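PDB 2X4G: nucleoside-diphosphate-sugar epimerase from Pseudomonas aeruginosa, which probably binds a dinucleotide cofactor in a Rossmann-type domain and may act on nucleotide-linked sugars. Local coordinates for residues I198-N203 against N337-N341. Residues are numbered along the deposited sequence; the frame is centred on the assembly and turned at random.
Sequences ITAIGN and NGYFN
The C-terminal tail of the chain is fastened to the end of helix 196-202 by the side-chain amide of Asn-203, the first residue past that helix, which grips the backbone on both sides of Phe-340. Its OD1 accepts a nearly straight hydrogen bond of 3.1 Å from the backbone N of Asn-341, the donor lying 25° out of the carbonyl plane, while ND2 gives a weak one of 3.3 Å to the carbonyl O of Tyr-339. Using both ends of the amide in this way limits its rotation, although the ND2 bond is weak. The side-chain amide of Asn-341 stacks on that of Asn-203, the two planes 24° apart.

Next to this pair of bonds, the Phe-340 ring packs against the last turn of the helix. With CG anti to its own carbonyl carbon (chi1 -61°), the ring brings CE1 to 3.8 Å from CA of Thr-199 and CZ to 4.0 Å from CG2 of Ile-198. The carbonyl O of Ile-198 lies in the plane of the ring at its edge, and Gly-202 CA approaches CE1 at 4.1 Å. The methyl CG2 of Thr-199 also touches CB of Tyr-339, at 4.0 Å.

The tail reaches this position after a Schellman motif, with Gly-338 at positive phi, ends helix 323-336. Phe-334 of that helix packs on Thr-199 and also meets the Tyr-339 ring. Ile-198 and Phe-340 each touch both helices 323-336 and 248-259, Ile-198 through Ala-330, Phe-334 and Ile-255, Phe-340 through Phe-334 and Leu-259.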
ATOM      1  N   ILE A 198      -8.658 -11.544  16.192  1.00 39.65           N
ATOM      2  CA  ILE A 198      -9.491 -11.585  17.375  1.00 38.94           C
ATOM      3  C   ILE A 198      -9.792 -10.186  17.823  1.00 39.61           C
ATOM      4  O   ILE A 198     -10.930  -9.864  18.081  1.00 39.68           O
ATOM      5  CB  ILE A 198      -8.830 -12.380  18.510  1.00 38.02           C
ATOM      6  CG1 ILE A 198      -8.861 -13.877  18.184  1.00 35.60           C
ATOM      7  CG2 ILE A 198      -9.527 -12.097  19.810  1.00 37.35           C
ATOM      8  CD1 ILE A 198      -7.819 -14.673  18.915  1.00 33.97           C
ATOM      9  N   THR A 199      -8.777  -9.338  17.880  1.00 40.02           N
ATOM     10  CA  THR A 199      -9.001  -7.961  18.319  1.00 40.97           C
ATOM     11  C   THR A 199      -9.728  -7.116  17.262  1.00 42.53           C
ATOM     12  O   THR A 199     -10.550  -6.277  17.617  1.00 43.65           O
ATOM     13  CB  THR A 199      -7.709  -7.278  18.804  1.00 40.73           C
ATOM     14  OG1 THR A 199      -6.784  -7.134  17.723  1.00 40.07           O
ATOM     15  CG2 THR A 199      -7.068  -8.104  19.915  1.00 39.47           C
ATOM     16  N   ALA A 200      -9.462  -7.341  15.977  1.00 43.24           N
ATOM     17  CA  ALA A 200     -10.156  -6.584  14.937  1.00 44.81           C
ATOM     18  C   ALA A 200     -11.654  -6.838  15.061  1.00 46.59           C
ATOM     19  O   ALA A 200     -12.458  -5.898  15.184  1.00 47.67           O
ATOM     20  CB  ALA A 200      -9.658  -6.960  13.564  1.00 44.49           C
ATOM     21  N   ILE A 201     -12.025  -8.115  15.069  1.00 47.22           N
ATOM     22  CA  ILE A 201     -13.415  -8.497  15.262  1.00 48.51           C
ATOM     23  C   ILE A 201     -13.985  -7.862  16.541  1.00 50.33           C
ATOM     24  O   ILE A 201     -14.940  -7.103  16.478  1.00 52.00           O
ATOM     25  CB  ILE A 201     -13.555 -10.018  15.301  1.00 47.61           C
ATOM     26  CG1 ILE A 201     -13.327 -10.590  13.898  1.00 46.59           C
ATOM     27  CG2 ILE A 201     -14.928 -10.413  15.795  1.00 48.79           C
ATOM     28  CD1 ILE A 201     -13.349 -12.078  13.833  1.00 43.52           C
ATOM     29  N   GLY A 202     -13.371  -8.145  17.687  1.00 51.10           N
ATOM     30  CA  GLY A 202     -13.822  -7.618  18.979  1.00 52.24           C
ATOM     31  C   GLY A 202     -14.028  -6.113  19.021  1.00 54.07           C
ATOM     32  O   GLY A 202     -14.957  -5.629  19.669  1.00 55.20           O
ATOM     33  N   ASN A 203     -13.175  -5.370  18.321  1.00 54.92           N
ATOM     34  CA  ASN A 203     -13.248  -3.909  18.314  1.00 56.56           C
ATOM     35  C   ASN A 203     -14.111  -3.354  17.189  1.00 57.99           C
ATOM     36  O   ASN A 203     -13.977  -2.187  16.855  1.00 59.20           O
ATOM     37  CB  ASN A 203     -11.844  -3.299  18.179  1.00 56.48           C
ATOM     38  CG  ASN A 203     -10.992  -3.476  19.424  1.00 56.54           C
ATOM     39  OD1 ASN A 203     -11.492  -3.483  20.552  1.00 59.05           O
ATOM     40  ND2 ASN A 203      -9.685  -3.598  19.223  1.00 55.61           N
ATOM     41  N   ASN A 337      -5.293  -7.405  29.387  1.00 48.62           N
ATOM     42  CA  ASN A 337      -4.299  -6.418  29.016  1.00 48.23           C
ATOM     43  C   ASN A 337      -4.873  -5.269  28.206  1.00 48.55           C
ATOM     44  O   ASN A 337      -4.142  -4.435  27.716  1.00 49.42           O
ATOM     45  CB  ASN A 337      -3.144  -7.111  28.314  1.00 47.03           C
ATOM     46  CG  ASN A 337      -2.481  -8.152  29.206  1.00 46.74           C
ATOM     47  OD1 ASN A 337      -2.627  -9.353  29.004  1.00 45.74           O
ATOM     48  ND2 ASN A 337      -1.779  -7.686  30.227  1.00 49.03           N
ATOM     49  N   GLY A 338      -6.189  -5.193  28.107  1.00 48.68           N
ATOM     50  CA  GLY A 338      -6.829  -4.011  27.579  1.00 49.53           C
ATOM     51  C   GLY A 338      -6.668  -3.793  26.090  1.00 49.47           C
ATOM     52  O   GLY A 338      -6.609  -2.643  25.654  1.00 50.55           O
ATOM     53  N   TYR A 339      -6.604  -4.874  25.310  1.00 48.34           N
ATOM     54  CA  TYR A 339      -6.606  -4.769  23.843  1.00 48.15           C
ATOM     55  C   TYR A 339      -8.018  -4.561  23.300  1.00 49.09           C
ATOM     56  O   TYR A 339      -8.169  -4.177  22.152  1.00 49.51           O
ATOM     57  CB  TYR A 339      -5.998  -6.008  23.170  1.00 46.76           C
ATOM     58  CG  TYR A 339      -4.504  -6.148  23.309  1.00 45.77           C
ATOM     59  CD1 TYR A 339      -3.924  -6.536  24.512  1.00 46.32           C
ATOM     60  CD2 TYR A 339      -3.669  -5.899  22.246  1.00 45.66           C
ATOM     61  CE1 TYR A 339      -2.548  -6.661  24.650  1.00 44.97           C
ATOM     62  CE2 TYR A 339      -2.286  -6.028  22.367  1.00 45.29           C
ATOM     63  CZ  TYR A 339      -1.734  -6.409  23.563  1.00 44.97           C
ATOM     64  OH  TYR A 339      -0.366  -6.530  23.671  1.00 42.98           O
ATOM     65  N   PHE A 340      -9.050  -4.830  24.097  1.00 50.11           N
ATOM     66  CA  PHE A 340     -10.433  -4.527  23.676  1.00 51.50           C
ATOM     67  C   PHE A 340     -10.899  -3.228  24.269  1.00 53.75           C
ATOM     68  O   PHE A 340     -10.833  -3.033  25.487  1.00 54.84           O
ATOM     69  CB  PHE A 340     -11.440  -5.598  24.113  1.00 51.00           C
ATOM     70  CG  PHE A 340     -11.162  -6.948  23.545  1.00 48.84           C
ATOM     71  CD1 PHE A 340     -11.096  -7.131  22.187  1.00 47.65           C
ATOM     72  CD2 PHE A 340     -10.966  -8.031  24.372  1.00 46.84           C
ATOM     73  CE1 PHE A 340     -10.831  -8.365  21.679  1.00 46.08           C
ATOM     74  CE2 PHE A 340     -10.684  -9.256  23.860  1.00 45.03           C
ATOM     75  CZ  PHE A 340     -10.616  -9.425  22.520  1.00 44.65           C
ATOM     76  N   ASN A 341     -11.434  -2.372  23.406  1.00 55.38           N
ATOM     77  CA  ASN A 341     -12.002  -1.098  23.810  1.00 56.95           C
ATOM     78  C   ASN A 341     -13.344  -1.301  24.477  1.00 57.56           C
ATOM     79  O   ASN A 341     -13.885  -0.357  25.035  1.00 59.34           O
ATOM     80  CB  ASN A 341     -12.158  -0.210  22.578  1.00 57.92           C
ATOM     81  CG  ASN A 341     -10.920  -0.241  21.675  1.00 57.81           C
ATOM     82  OD1 ASN A 341      -9.869  -0.785  22.045  1.00 57.90           O
ATOM     83  ND2 ASN A 341     -11.043   0.341  20.489  1.00 58.30           N
TER